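Local coordinates for CMP/dCMP-type deaminase domain-containing protein (Aspergillus oryzae RIB40, PDB 7DRY) that is a zinc-dependent deaminase of the cytidine deaminase fold that probably deaminates a pyrimidine intermediate of riboflavin biosynthesis, at residues A[130-135]-A[155-160]; A[26-31]-A[95-100]; A[65-70]-A[83-88]; A[32-37]-A[89-94]; A[104-109]-A[138-143]. One frame throughout, in Å; residues are numbered along the deposited sequence. Where two conformers were deposited one is given.

Interaction 1 (A[130-135]-A[155-160]); sequences IYFGVK and IDWQVV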
# COMPACT_ATOMS: atom_id res chain seq x y z
N ILE A 130 1.76 -1.61 -8.29
CA ILE A 130 1.08 -0.88 -7.22
C ILE A 130 0.09 0.09 -7.86
O ILE A 130 0.45 0.83 -8.79
CB ILE A 130 2.08 -0.08 -6.36
CG1 ILE A 130 3.30 -0.93 -5.97
CG2 ILE A 130 1.39 0.49 -5.14
CD1 ILE A 130 2.97 -2.09 -5.07
N TYR A 131 -1.14 0.10 -7.36
CA TYR A 131 -2.12 1.13 -7.69
C TYR A 131 -2.38 1.95 -6.44
O TYR A 131 -2.56 1.38 -5.36
CB TYR A 131 -3.45 0.50 -8.11
CG TYR A 131 -3.45 -0.19 -9.45
CD1 TYR A 131 -3.14 -1.54 -9.55
CD2 TYR A 131 -3.77 0.49 -10.61
CE1 TYR A 131 -3.14 -2.19 -10.78
CE2 TYR A 131 -3.79 -0.16 -11.85
CZ TYR A 131 -3.46 -1.50 -11.91
OH TYR A 131 -3.46 -2.16 -13.13
N PHE A 132 -2.43 3.28 -6.57
CA PHE A 132 -2.74 4.13 -5.43
C PHE A 132 -3.57 5.33 -5.88
O PHE A 132 -3.66 5.61 -7.08
CB PHE A 132 -1.48 4.53 -4.64
CG PHE A 132 -0.40 5.14 -5.49
CD1 PHE A 132 -0.39 6.50 -5.71
CD2 PHE A 132 0.60 4.36 -6.04
CE1 PHE A 132 0.60 7.09 -6.48
CE2 PHE A 132 1.60 4.94 -6.80
CZ PHE A 132 1.60 6.30 -7.02
N GLY A 133 -4.16 6.03 -4.91
CA GLY A 133 -5.13 7.07 -5.20
C GLY A 133 -4.66 8.50 -5.05
O GLY A 133 -5.31 9.43 -5.55
N VAL A 134 -3.53 8.70 -4.37
CA VAL A 134 -2.94 10.02 -4.17
C VAL A 134 -1.43 9.89 -4.27
O VAL A 134 -0.84 9.02 -3.63
CB VAL A 134 -3.32 10.64 -2.80
CG1 VAL A 134 -2.59 11.95 -2.58
CG2 VAL A 134 -4.82 10.85 -2.70
N LYS A 135 -0.81 10.76 -5.07
CA LYS A 135 0.64 10.72 -5.26
C LYS A 135 1.36 11.49 -4.15
O LYS A 135 2.14 12.41 -4.38
CB LYS A 135 1.02 11.22 -6.65
CG LYS A 135 2.33 10.62 -7.16
CD LYS A 135 2.70 11.10 -8.55
CE LYS A 135 4.03 10.50 -8.98
NZ LYS A 135 4.51 11.03 -10.28
N ILE A 155 9.16 -2.29 -10.79
CA ILE A 155 7.80 -2.48 -10.30
C ILE A 155 6.93 -1.40 -10.92
O ILE A 155 7.21 -0.20 -10.76
CB ILE A 155 7.74 -2.37 -8.76
CG1 ILE A 155 8.83 -3.22 -8.11
CG2 ILE A 155 6.33 -2.72 -8.25
CD1 ILE A 155 8.68 -4.69 -8.32
N ASP A 156 5.87 -1.81 -11.61
CA ASP A 156 4.96 -0.85 -12.22
C ASP A 156 4.15 -0.14 -11.14
O ASP A 156 3.90 -0.68 -10.06
CB ASP A 156 3.98 -1.55 -13.15
CG ASP A 156 4.64 -2.11 -14.40
OD1 ASP A 156 5.81 -1.78 -14.68
OD2 ASP A 156 3.97 -2.90 -15.10
N TRP A 157 3.71 1.07 -11.45
CA TRP A 157 2.75 1.74 -10.59
C TRP A 157 1.83 2.61 -11.42
O TRP A 157 2.16 3.02 -12.54
CB TRP A 157 3.43 2.54 -9.46
CG TRP A 157 4.44 3.52 -9.95
CD1 TRP A 157 5.78 3.31 -10.11
CD2 TRP A 157 4.19 4.87 -10.36
NE1 TRP A 157 6.38 4.45 -10.58
CE2 TRP A 157 5.44 5.42 -10.75
CE3 TRP A 157 3.05 5.67 -10.43
CZ2 TRP A 157 5.57 6.74 -11.20
CZ3 TRP A 157 3.18 6.98 -10.89
CH2 TRP A 157 4.43 7.50 -11.27
N GLN A 158 0.66 2.91 -10.85
CA GLN A 158 -0.37 3.66 -11.56
C GLN A 158 -1.19 4.43 -10.54
O GLN A 158 -1.65 3.86 -9.54
CB GLN A 158 -1.28 2.70 -12.32
CG GLN A 158 -2.36 3.36 -13.14
CD GLN A 158 -2.96 2.42 -14.16
OE1 GLN A 158 -2.25 1.60 -14.75
NE2 GLN A 158 -4.26 2.51 -14.35
N VAL A 159 -1.39 5.72 -10.80
CA VAL A 159 -2.29 6.53 -9.99
C VAL A 159 -3.70 6.37 -10.54
O VAL A 159 -3.93 6.46 -11.75
CB VAL A 159 -1.86 8.00 -10.00
CG1 VAL A 159 -2.72 8.79 -9.02
CG2 VAL A 159 -0.39 8.13 -9.64
N VAL A 160 -4.65 6.14 -9.64
CA VAL A 160 -6.07 6.03 -9.98
C VAL A 160 -6.75 7.27 -9.43
O VAL A 160 -6.83 7.45 -8.21
CB VAL A 160 -6.68 4.76 -9.37
CG1 VAL A 160 -8.16 4.65 -9.75
CG2 VAL A 160 -5.90 3.52 -9.81
O HOH W 1 -7.85 8.87 -6.29

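Interaction 2 (A[26-31]-A[95-100]); sequences FRVGAI and MYVTME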
# COMPACT_ATOMS: atom_id res chain seq x y z
N PHE A 26 -0.84 8.31 9.45
CA PHE A 26 -1.54 8.46 8.19
C PHE A 26 -2.34 7.19 7.98
O PHE A 26 -1.77 6.11 7.79
CB PHE A 26 -0.55 8.70 7.05
CG PHE A 26 0.01 10.09 7.02
CD1 PHE A 26 1.00 10.47 7.91
CD2 PHE A 26 -0.48 11.03 6.13
CE1 PHE A 26 1.51 11.77 7.90
CE2 PHE A 26 0.02 12.33 6.11
CZ PHE A 26 1.01 12.70 6.99
N ARG A 27 -3.66 7.32 8.05
CA ARG A 27 -4.57 6.18 8.04
C ARG A 27 -4.77 5.70 6.61
O ARG A 27 -5.41 6.39 5.81
CB ARG A 27 -5.89 6.57 8.69
CG ARG A 27 -5.71 6.96 10.14
CD ARG A 27 -6.91 7.71 10.64
NE ARG A 27 -8.02 6.83 10.97
CZ ARG A 27 -9.27 7.01 10.54
NH1 ARG A 27 -9.57 8.01 9.72
NH2 ARG A 27 -10.22 6.19 10.94
N VAL A 28 -4.21 4.54 6.30
CA VAL A 28 -4.11 4.01 4.95
C VAL A 28 -4.56 2.56 4.98
O VAL A 28 -4.46 1.88 6.01
CB VAL A 28 -2.65 4.17 4.44
CG1 VAL A 28 -2.43 3.51 3.09
CG2 VAL A 28 -2.27 5.64 4.35
N GLY A 29 -5.09 2.08 3.86
CA GLY A 29 -5.46 0.69 3.71
C GLY A 29 -4.83 0.11 2.46
O GLY A 29 -4.59 0.82 1.47
N ALA A 30 -4.56 -1.19 2.50
CA ALA A 30 -3.89 -1.88 1.41
C ALA A 30 -4.51 -3.25 1.19
O ALA A 30 -4.86 -3.94 2.16
CB ALA A 30 -2.40 -2.07 1.71
N ILE A 31 -4.62 -3.65 -0.08
CA ILE A 31 -5.15 -4.96 -0.46
C ILE A 31 -4.22 -5.55 -1.50
O ILE A 31 -3.93 -4.90 -2.51
CB ILE A 31 -6.58 -4.85 -1.02
CG1 ILE A 31 -7.55 -4.36 0.06
CG2 ILE A 31 -7.05 -6.21 -1.55
CD1 ILE A 31 -8.94 -3.99 -0.45
N MET A 95 -0.70 -4.75 -5.62
CA MET A 95 -1.13 -4.15 -4.37
C MET A 95 -1.84 -2.83 -4.63
O MET A 95 -1.31 -1.96 -5.32
CB MET A 95 0.05 -3.94 -3.41
CG MET A 95 -0.43 -3.45 -2.04
SD MET A 95 0.90 -3.14 -0.86
CE MET A 95 1.22 -4.81 -0.29
N TYR A 96 -3.05 -2.71 -4.09
CA TYR A 96 -3.77 -1.45 -4.03
C TYR A 96 -3.52 -0.82 -2.66
O TYR A 96 -3.49 -1.52 -1.64
CB TYR A 96 -5.27 -1.68 -4.20
CG TYR A 96 -5.66 -2.12 -5.58
CD1 TYR A 96 -5.68 -3.48 -5.93
CD2 TYR A 96 -6.03 -1.18 -6.55
CE1 TYR A 96 -6.04 -3.87 -7.22
CE2 TYR A 96 -6.38 -1.58 -7.83
CZ TYR A 96 -6.40 -2.92 -8.16
OH TYR A 96 -6.76 -3.30 -9.42
N VAL A 97 -3.32 0.49 -2.64
CA VAL A 97 -3.09 1.20 -1.39
C VAL A 97 -3.58 2.63 -1.58
O VAL A 97 -3.44 3.18 -2.67
CB VAL A 97 -1.60 1.09 -0.99
CG1 VAL A 97 -0.70 1.61 -2.09
CG2 VAL A 97 -1.31 1.80 0.31
N THR A 98 -4.19 3.21 -0.54
CA THR A 98 -4.83 4.51 -0.78
C THR A 98 -3.79 5.57 -1.13
O THR A 98 -4.02 6.40 -2.01
CB THR A 98 -5.73 4.95 0.38
OG1 THR A 98 -4.97 5.03 1.59
CG2 THR A 98 -6.91 4.00 0.55
N MET A 99 -2.64 5.57 -0.45
CA MET A 99 -1.60 6.56 -0.69
C MET A 99 -0.34 5.91 -1.26
O MET A 99 -0.12 4.71 -1.09
CB MET A 99 -1.26 7.30 0.61
CG MET A 99 -2.46 8.01 1.24
SD MET A 99 -2.04 9.05 2.64
CE MET A 99 -1.24 10.45 1.82
N GLU A 100 0.46 6.71 -1.95
CA GLU A 100 1.71 6.25 -2.54
C GLU A 100 2.57 5.57 -1.47
O GLU A 100 2.72 6.11 -0.37
CB GLU A 100 2.47 7.46 -3.08
CG GLU A 100 3.86 7.16 -3.61
CD GLU A 100 4.65 8.42 -3.90
OE1 GLU A 100 4.11 9.52 -3.67
OE2 GLU A 100 5.81 8.32 -4.33
O HOH W 2 -6.25 6.87 3.24

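Interaction 3 (A[65-70]-A[83-88]); sequences CCLSNY and EVLPSE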
# COMPACT_ATOMS: atom_id res chain seq x y z
N CYS A 65 1.63 -3.86 7.30
CA CYS A 65 0.69 -4.77 7.97
C CYS A 65 0.14 -5.80 7.00
O CYS A 65 -0.06 -6.96 7.37
CB CYS A 65 -0.44 -3.95 8.57
SG CYS A 65 0.12 -3.08 10.08
N CYS A 66 -0.14 -5.40 5.76
CA CYS A 66 -0.64 -6.34 4.77
C CYS A 66 0.32 -7.50 4.58
O CYS A 66 -0.07 -8.68 4.57
CB CYS A 66 -0.85 -5.57 3.46
SG CYS A 66 -1.52 -6.54 2.09
N LEU A 67 1.61 -7.19 4.43
CA LEU A 67 2.62 -8.23 4.24
C LEU A 67 2.85 -9.02 5.53
O LEU A 67 3.01 -10.24 5.49
CB LEU A 67 3.92 -7.60 3.76
CG LEU A 67 3.86 -7.02 2.35
CD1 LEU A 67 5.10 -6.18 2.03
CD2 LEU A 67 3.69 -8.10 1.31
N SER A 68 2.86 -8.33 6.67
CA SER A 68 3.11 -9.02 7.93
C SER A 68 1.96 -9.95 8.30
O SER A 68 2.19 -11.01 8.89
CB SER A 68 3.33 -7.98 9.02
OG SER A 68 4.58 -7.34 8.86
N ASN A 69 0.72 -9.57 7.97
CA ASN A 69 -0.40 -10.47 8.21
C ASN A 69 -0.21 -11.77 7.45
O ASN A 69 -0.40 -12.87 8.00
CB ASN A 69 -1.70 -9.80 7.75
CG ASN A 69 -2.17 -8.71 8.67
OD1 ASN A 69 -1.83 -8.67 9.85
ND2 ASN A 69 -3.00 -7.82 8.14
N TYR A 70 0.20 -11.68 6.18
CA TYR A 70 0.44 -12.87 5.39
C TYR A 70 1.57 -13.70 5.98
O TYR A 70 1.47 -14.92 6.08
CB TYR A 70 0.73 -12.48 3.94
CG TYR A 70 0.68 -13.65 2.98
CD1 TYR A 70 -0.51 -14.02 2.36
CD2 TYR A 70 1.82 -14.40 2.70
CE1 TYR A 70 -0.56 -15.09 1.49
CE2 TYR A 70 1.77 -15.47 1.83
CZ TYR A 70 0.58 -15.80 1.23
OH TYR A 70 0.54 -16.88 0.36
N GLU A 83 9.38 -15.44 0.78
CA GLU A 83 9.51 -16.88 0.56
C GLU A 83 8.16 -17.57 0.40
O GLU A 83 8.12 -18.69 -0.13
CB GLU A 83 10.22 -17.53 1.75
CG GLU A 83 11.61 -17.01 2.04
CD GLU A 83 12.22 -17.66 3.28
OE1 GLU A 83 11.58 -18.54 3.88
OE2 GLU A 83 13.34 -17.25 3.65
N VAL A 84 7.08 -16.95 0.86
CA VAL A 84 5.78 -17.60 0.94
C VAL A 84 4.70 -16.94 0.09
O VAL A 84 3.63 -17.53 -0.08
CB VAL A 84 5.29 -17.75 2.40
CG1 VAL A 84 6.22 -18.68 3.18
CG2 VAL A 84 5.18 -16.39 3.06
N LEU A 85 4.93 -15.73 -0.42
CA LEU A 85 3.92 -15.11 -1.26
C LEU A 85 3.73 -15.93 -2.53
O LEU A 85 4.67 -16.56 -3.03
CB LEU A 85 4.33 -13.69 -1.64
CG LEU A 85 4.16 -12.67 -0.52
CD1 LEU A 85 4.91 -11.39 -0.89
CD2 LEU A 85 2.69 -12.40 -0.22
N PRO A 86 2.51 -15.93 -3.09
CA PRO A 86 2.27 -16.70 -4.32
C PRO A 86 3.19 -16.26 -5.45
O PRO A 86 3.52 -15.08 -5.59
CB PRO A 86 0.81 -16.37 -4.66
CG PRO A 86 0.21 -15.94 -3.39
CD PRO A 86 1.29 -15.26 -2.61
N SER A 87 3.59 -17.24 -6.27
CA SER A 87 4.44 -16.98 -7.43
C SER A 87 4.06 -18.04 -8.47
O SER A 87 4.71 -19.08 -8.58
CB SER A 87 5.92 -17.05 -7.05
OG SER A 87 6.73 -16.58 -8.12
N GLU A 88 3.05 -17.71 -9.27
CA GLU A 88 2.65 -18.52 -10.41
C GLU A 88 2.86 -17.71 -11.68
O GLU A 88 2.45 -16.54 -11.73
CB GLU A 88 1.17 -18.90 -10.28
CG GLU A 88 0.76 -19.29 -8.86
CD GLU A 88 -0.72 -19.09 -8.61
OE1 GLU A 88 -1.07 -18.29 -7.71
OE2 GLU A 88 -1.54 -19.73 -9.31

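Interaction 4 (A[32-37]-A[89-94]); sequences LVSRKE and PDRKLV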
# COMPACT_ATOMS: atom_id res chain seq x y z
N LEU A 32 -3.77 -6.77 -1.26
CA LEU A 32 -2.88 -7.48 -2.17
C LEU A 32 -3.71 -8.51 -2.94
O LEU A 32 -4.44 -9.30 -2.32
CB LEU A 32 -1.77 -8.16 -1.39
CG LEU A 32 -0.72 -8.91 -2.21
CD1 LEU A 32 0.02 -7.94 -3.14
CD2 LEU A 32 0.25 -9.61 -1.28
N VAL A 33 -3.62 -8.48 -4.27
CA VAL A 33 -4.48 -9.26 -5.16
C VAL A 33 -3.61 -10.11 -6.08
O VAL A 33 -2.56 -9.66 -6.54
CB VAL A 33 -5.35 -8.30 -6.00
CG1 VAL A 33 -6.22 -9.06 -6.99
CG2 VAL A 33 -6.20 -7.41 -5.09
N SER A 34 -4.06 -11.34 -6.35
CA SER A 34 -3.49 -12.18 -7.41
C SER A 34 -4.40 -12.09 -8.63
O SER A 34 -5.60 -12.40 -8.55
CB SER A 34 -3.35 -13.64 -6.98
OG SER A 34 -3.04 -14.47 -8.10
N ARG A 35 -3.84 -11.67 -9.76
CA ARG A 35 -4.60 -11.35 -10.96
C ARG A 35 -3.99 -12.07 -12.15
O ARG A 35 -2.76 -12.15 -12.29
CB ARG A 35 -4.54 -9.83 -11.19
CG ARG A 35 -5.12 -9.34 -12.50
CD ARG A 35 -5.32 -7.84 -12.45
NE ARG A 35 -6.36 -7.48 -11.48
CZ ARG A 35 -6.45 -6.30 -10.89
NH1 ARG A 35 -5.57 -5.33 -11.16
NH2 ARG A 35 -7.42 -6.08 -10.01
N LYS A 36 -4.84 -12.58 -13.04
CA LYS A 36 -4.33 -13.19 -14.26
C LYS A 36 -3.61 -12.14 -15.10
O LYS A 36 -4.05 -11.00 -15.22
CB LYS A 36 -5.48 -13.78 -15.09
CG LYS A 36 -6.07 -15.05 -14.50
CD LYS A 36 -5.06 -16.19 -14.48
CE LYS A 36 -4.66 -16.61 -15.88
NZ LYS A 36 -5.49 -17.72 -16.44
N GLU A 37 -2.46 -12.51 -15.66
CA GLU A 37 -1.78 -11.60 -16.57
C GLU A 37 -2.51 -11.56 -17.90
O GLU A 37 -3.14 -12.53 -18.32
CB GLU A 37 -0.32 -12.02 -16.76
CG GLU A 37 0.56 -11.52 -15.62
CD GLU A 37 1.75 -12.41 -15.35
OE1 GLU A 37 2.73 -11.92 -14.74
OE2 GLU A 37 1.71 -13.59 -15.74
N PRO A 89 3.47 -18.27 -12.72
CA PRO A 89 3.93 -17.43 -13.84
C PRO A 89 2.83 -16.71 -14.61
O PRO A 89 3.13 -15.66 -15.20
CB PRO A 89 4.70 -18.41 -14.73
CG PRO A 89 5.08 -19.54 -13.82
CD PRO A 89 3.96 -19.65 -12.83
N ASP A 90 1.60 -17.22 -14.64
CA ASP A 90 0.52 -16.63 -15.42
C ASP A 90 -0.31 -15.62 -14.63
O ASP A 90 -1.15 -14.93 -15.21
CB ASP A 90 -0.41 -17.72 -15.96
CG ASP A 90 0.19 -18.47 -17.13
OD1 ASP A 90 1.32 -18.13 -17.54
OD2 ASP A 90 -0.47 -19.41 -17.63
N ARG A 91 -0.09 -15.54 -13.32
CA ARG A 91 -0.72 -14.58 -12.44
C ARG A 91 0.33 -13.65 -11.87
O ARG A 91 1.50 -14.03 -11.71
CB ARG A 91 -1.45 -15.25 -11.27
CG ARG A 91 -2.55 -16.20 -11.72
CD ARG A 91 -3.27 -16.81 -10.53
NE ARG A 91 -4.21 -15.84 -10.01
CZ ARG A 91 -5.49 -15.78 -10.38
NH1 ARG A 91 -5.98 -16.64 -11.26
NH2 ARG A 91 -6.26 -14.84 -9.88
N LYS A 92 -0.08 -12.42 -11.56
CA LYS A 92 0.79 -11.44 -10.96
C LYS A 92 0.17 -10.92 -9.67
O LYS A 92 -1.06 -10.90 -9.52
CB LYS A 92 1.06 -10.26 -11.90
CG LYS A 92 -0.16 -9.42 -12.27
CD LYS A 92 0.28 -8.23 -13.13
CE LYS A 92 -0.89 -7.48 -13.73
NZ LYS A 92 -0.40 -6.43 -14.69
N LEU A 93 1.02 -10.50 -8.75
CA LEU A 93 0.57 -9.88 -7.51
C LEU A 93 0.53 -8.38 -7.71
O LEU A 93 1.49 -7.78 -8.22
CB LEU A 93 1.54 -10.21 -6.38
CG LEU A 93 1.50 -11.66 -5.88
CD1 LEU A 93 2.63 -11.87 -4.88
CD2 LEU A 93 0.15 -11.96 -5.23
N VAL A 94 -0.59 -7.78 -7.34
CA VAL A 94 -0.81 -6.35 -7.45
C VAL A 94 -1.26 -5.86 -6.08
O VAL A 94 -2.10 -6.50 -5.45
CB VAL A 94 -1.90 -6.06 -8.50
CG1 VAL A 94 -2.30 -4.61 -8.48
CG2 VAL A 94 -1.43 -6.50 -9.89
O HOH W 3 -3.06 -19.84 -17.06

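Interaction 5 (A[104-109]-A[138-143]); sequences KRLSGN and GTFVGG. With SO4 (sulfate ion), chain C.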
# COMPACT_ATOMS: atom_id res chain seq x y z
N LYS A 104 10.72 6.78 2.33
CA LYS A 104 11.46 7.33 3.46
C LYS A 104 10.48 7.43 4.62
O LYS A 104 9.30 7.73 4.40
CB LYS A 104 12.02 8.71 3.12
CG LYS A 104 12.90 9.31 4.20
CD LYS A 104 13.94 10.25 3.61
CE LYS A 104 14.50 11.19 4.67
NZ LYS A 104 13.83 12.52 4.64
N ARG A 105 10.96 7.18 5.83
CA ARG A 105 10.12 7.28 7.02
C ARG A 105 10.83 8.12 8.07
O ARG A 105 12.06 8.16 8.12
CB ARG A 105 9.77 5.89 7.59
CG ARG A 105 8.79 5.13 6.72
CD ARG A 105 8.36 3.80 7.34
NE ARG A 105 7.70 4.00 8.63
CZ ARG A 105 7.05 3.05 9.29
NH1 ARG A 105 6.50 3.33 10.47
NH2 ARG A 105 6.96 1.82 8.79
N LEU A 106 10.03 8.80 8.90
CA LEU A 106 10.60 9.61 9.97
C LEU A 106 11.20 8.73 11.06
O LEU A 106 12.25 9.06 11.63
CB LEU A 106 9.54 10.53 10.56
CG LEU A 106 9.30 11.78 9.71
CD1 LEU A 106 8.15 12.60 10.25
CD2 LEU A 106 10.57 12.59 9.66
N SER A 107 10.55 7.62 11.37
CA SER A 107 11.11 6.63 12.26
C SER A 107 12.23 5.87 11.55
O SER A 107 12.51 6.08 10.37
CB SER A 107 10.01 5.68 12.74
OG SER A 107 9.54 4.88 11.67
N GLY A 108 12.89 4.99 12.29
CA GLY A 108 13.92 4.18 11.69
C GLY A 108 13.42 2.95 10.96
O GLY A 108 14.22 2.12 10.54
N ASN A 109 12.11 2.82 10.80
CA ASN A 109 11.55 1.62 10.21
C ASN A 109 11.75 1.61 8.70
O ASN A 109 11.73 2.65 8.04
CB ASN A 109 10.06 1.50 10.55
CG ASN A 109 9.82 1.33 12.03
OD1 ASN A 109 10.11 0.27 12.59
ND2 ASN A 109 9.30 2.36 12.67
N GLY A 138 2.12 8.18 2.83
CA GLY A 138 1.51 8.23 4.14
C GLY A 138 2.51 8.58 5.22
O GLY A 138 2.67 7.85 6.20
N THR A 139 3.20 9.71 5.03
CA THR A 139 4.20 10.22 5.96
C THR A 139 4.20 11.73 5.83
O THR A 139 3.68 12.29 4.86
CB THR A 139 5.62 9.78 5.59
OG1 THR A 139 5.97 10.35 4.31
CG2 THR A 139 5.77 8.27 5.56
N PHE A 140 4.81 12.40 6.80
CA PHE A 140 4.97 13.84 6.70
C PHE A 140 6.05 14.23 5.70
O PHE A 140 6.13 15.41 5.34
CB PHE A 140 5.29 14.44 8.07
CG PHE A 140 4.13 14.46 9.02
CD1 PHE A 140 3.03 15.27 8.78
CD2 PHE A 140 4.15 13.69 10.17
CE1 PHE A 140 1.96 15.30 9.68
CE2 PHE A 140 3.08 13.70 11.06
CZ PHE A 140 1.99 14.52 10.82
N VAL A 141 6.89 13.29 5.25
CA VAL A 141 8.00 13.69 4.39
C VAL A 141 7.50 14.15 3.03
O VAL A 141 8.07 15.07 2.42
CB VAL A 141 9.08 12.58 4.30
CG1 VAL A 141 9.50 12.12 5.69
CG2 VAL A 141 8.64 11.42 3.40
N GLY A 142 6.41 13.56 2.54
CA GLY A 142 5.87 13.94 1.24
C GLY A 142 6.80 13.54 0.11
O GLY A 142 7.84 12.91 0.29
N GLY A 143 6.40 13.91 -1.10
CA GLY A 143 7.23 13.73 -2.27
C GLY A 143 6.89 12.49 -3.08
O GLY A 143 5.84 11.88 -2.95
S SO4 C . 6.79 7.39 10.18
O1 SO4 C . 5.57 6.77 9.62
O2 SO4 C . 6.45 7.92 11.49
O3 SO4 C . 7.82 6.38 10.32
O4 SO4 C . 7.17 8.42 9.23

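Interaction 1 (A[130-135]-A[155-160])
I130, Y131 and F132 pair in parallel with W157, Q158 and V159 through four backbone hydrogen bonds. I130 binds the residues on either side of W157, its N to D156 O and its O to Q158 N; F132 does the same around V159, its N reaching Q158 O at 3.1 Å and its O accepting from V160 N at 2.8 Å. One water donates to both G133 O and V160 O.

On the face of I130, F132, W157 and V159, two rings meet. F132 CZ lies 3.8 Å from W157 CE3; the planes are 26° apart, but the slid rings barely overlap. F132 CE1 presses on V159 CG2 at 3.5 Å, a flat ring beside a branched valine. K135 crosses the indole at about a right angle. On the other face Q158 lies alongside Y131, CD 3.6 Å from CE2, and its OE1 bonds to K129.

Helix 145-152 covers the W157 face and completes a beta-alpha-beta unit; strand 91-97 flanks strand 127-132, leaving 156-159 outermost in this chain's sheet.

Interaction 2 (A[26-31]-A[95-100])
The Y96 ring has I31 O at its edge, near its plane, while Y8 and Y131 stack on it from outside the two segments; its hydroxyl bonds to H5 and R35. The F26 ring is met obliquely by M99 SD, 4.3 Å from CD2, and edge-to-face by F140 and H175.

V28 fills the middle. Its CG1, anti to the backbone N (chi1 174°), presses on V97 CG2 at 3.5 Å, tighter than usual, and lies 3.3 Å from T98 OG1. Its CG2 touches M99 SD at 3.8 Å, the side chains crossing at about a right angle. A slim valine suits this slot, and the flexible thioether of M99 can follow its outline. T98 OG1 donates to a water that donates to R27 O, bridging the two segments beyond the paired residues.

The backbones run antiparallel: I31 N and Y96 O bond at 2.9 Å, Y96 N and I31 O at 2.8 Å, and T98 N donates to G29 O. A30 faces V97 as a non-hydrogen-bonded pair, its small CB leaving room for helix 62-73. Central strands backed by this helix are characteristic of the cytidine deaminase fold, with zinc about 7 Å from the V28 side chain.

Interaction 3 (A[65-70]-A[83-88])
L67 and Y70, one turn apart on helix 62-73, meet V84, L85 and P86 of the loop that leads back to the central sheet, part of the helix-over-sheet layer of the cytidine deaminase fold. L67 CD2 touches L85 CD1 at 4.1 Å, the two side chains crossing at about a right angle, as suits branched aliphatic chains on the buried side of the helix.

Y70 does most of the work. Its chi1 of -167° sets CG anti to the backbone N, and its CB side already faces the loop. L85 CD2 sits over one ring face, toward the rim, in a CH-pi contact 3.9 Å from the centroid and 21° off the normal. V84 slides past in the opposite direction, its CG2 3.7 Å from Y70 CE2. A tyrosine fits here because its apolar ring is long enough to reach the loop and ends in a polar group: OH lies 3.2 Å from V84 O, near the ring plane, and 3.5 Å from P86 CD.

Interaction 4 (A[32-37]-A[89-94])
R91 reaches across and holds S34 side-on with two nitrogens. NE donates to S34 OG at 2.6 Å, almost within the guanidinium plane, with an N-H...O angle of 163°; NH2 donates to S34 O at 2.9 Å from above the carbonyl plane. S34 presents its hydroxyl because OG stands anti to the backbone N (chi1 169°). K36 N lies over the centre of one guanidinium face, while K36 CD passes 3.4 Å from R91 NH1; the lysine amine makes a weak bond to a water that donates to D90 OD2. E37 crosses K92 obliquely, OE1 3.7 Å from K92 CB.

Between them the antiparallel backbones pair V33 with V94 and R35 with K92, two hydrogen bonds each; E37 N bonds to D90 O. L32 CD1 meets L93 CB where helix 62-73 and its following loop cover the sheet.

R91 NH2 also donates to D44 O. Binding a hydroxyl and two carbonyls, this buried guanidinium probably spreads its charge over neutral dipoles, and its rotation is fixed.

Interaction 5 (A[104-109]-A[138-143])
SO4 O3 is gripped by three groups of the 104-109 loop. S107 OG donates to it at 2.7 Å, R105 NE at 2.9 Å and S107 N at 3.2 Å, with a weak fourth bond from R105 NH1. O3 lies near the guanidinium plane of R105, and N109 CB covers one face of that group. L106 N holds a second sulfate oxygen, O4, at 2.9 Å. S107 OG, between the backbone N and the carbonyl carbon (chi1 69°), also accepts from N109 ND2 at 2.7 Å, which helps to keep the loop curled round the anion.

The sulfate probably came from the crystallisation liquor, yet it also binds H61, a zinc ligand, and N59, beside the metal site of this cytidine deaminase fold. An anion so placed is consistent with a pocket able to hold a negatively charged substrate group.

Apolar contacts join the loop to 138-143. L106 CD1, at the edge of the F140 ring, is 4.0 Å from F140 CB; L106 CG slides past V141 CG1. T139 accepts from V141 N through OG1, an ST turn, and its CG2 lies 3.8 Å from K104 O.

How the interactions relate
Interactions 1, 2 and 4 lie on one mixed sheet. Interactions 2 and 4 share strands 29-36 and 91-97, their centres about 18 Å apart, and strand 127-132 joins interaction 2 to interaction 1 through backbone bonds. Interaction 3 sits on helix 62-73 over this sheet, C66 touching M95 and L32. In sequence its segments fall between those of interaction 4, which fall between those of interaction 2. Interaction 5 lies at the zinc end, its centre about 28 Å from that of interaction 4, and touches interaction 2 through F26. The segments of interactions 1 and 5 alternate; 130-135 and 138-143 nearly adjoin, so strand 127-132 runs on to the loop whose T139 side chain lies about 5 Å from zinc.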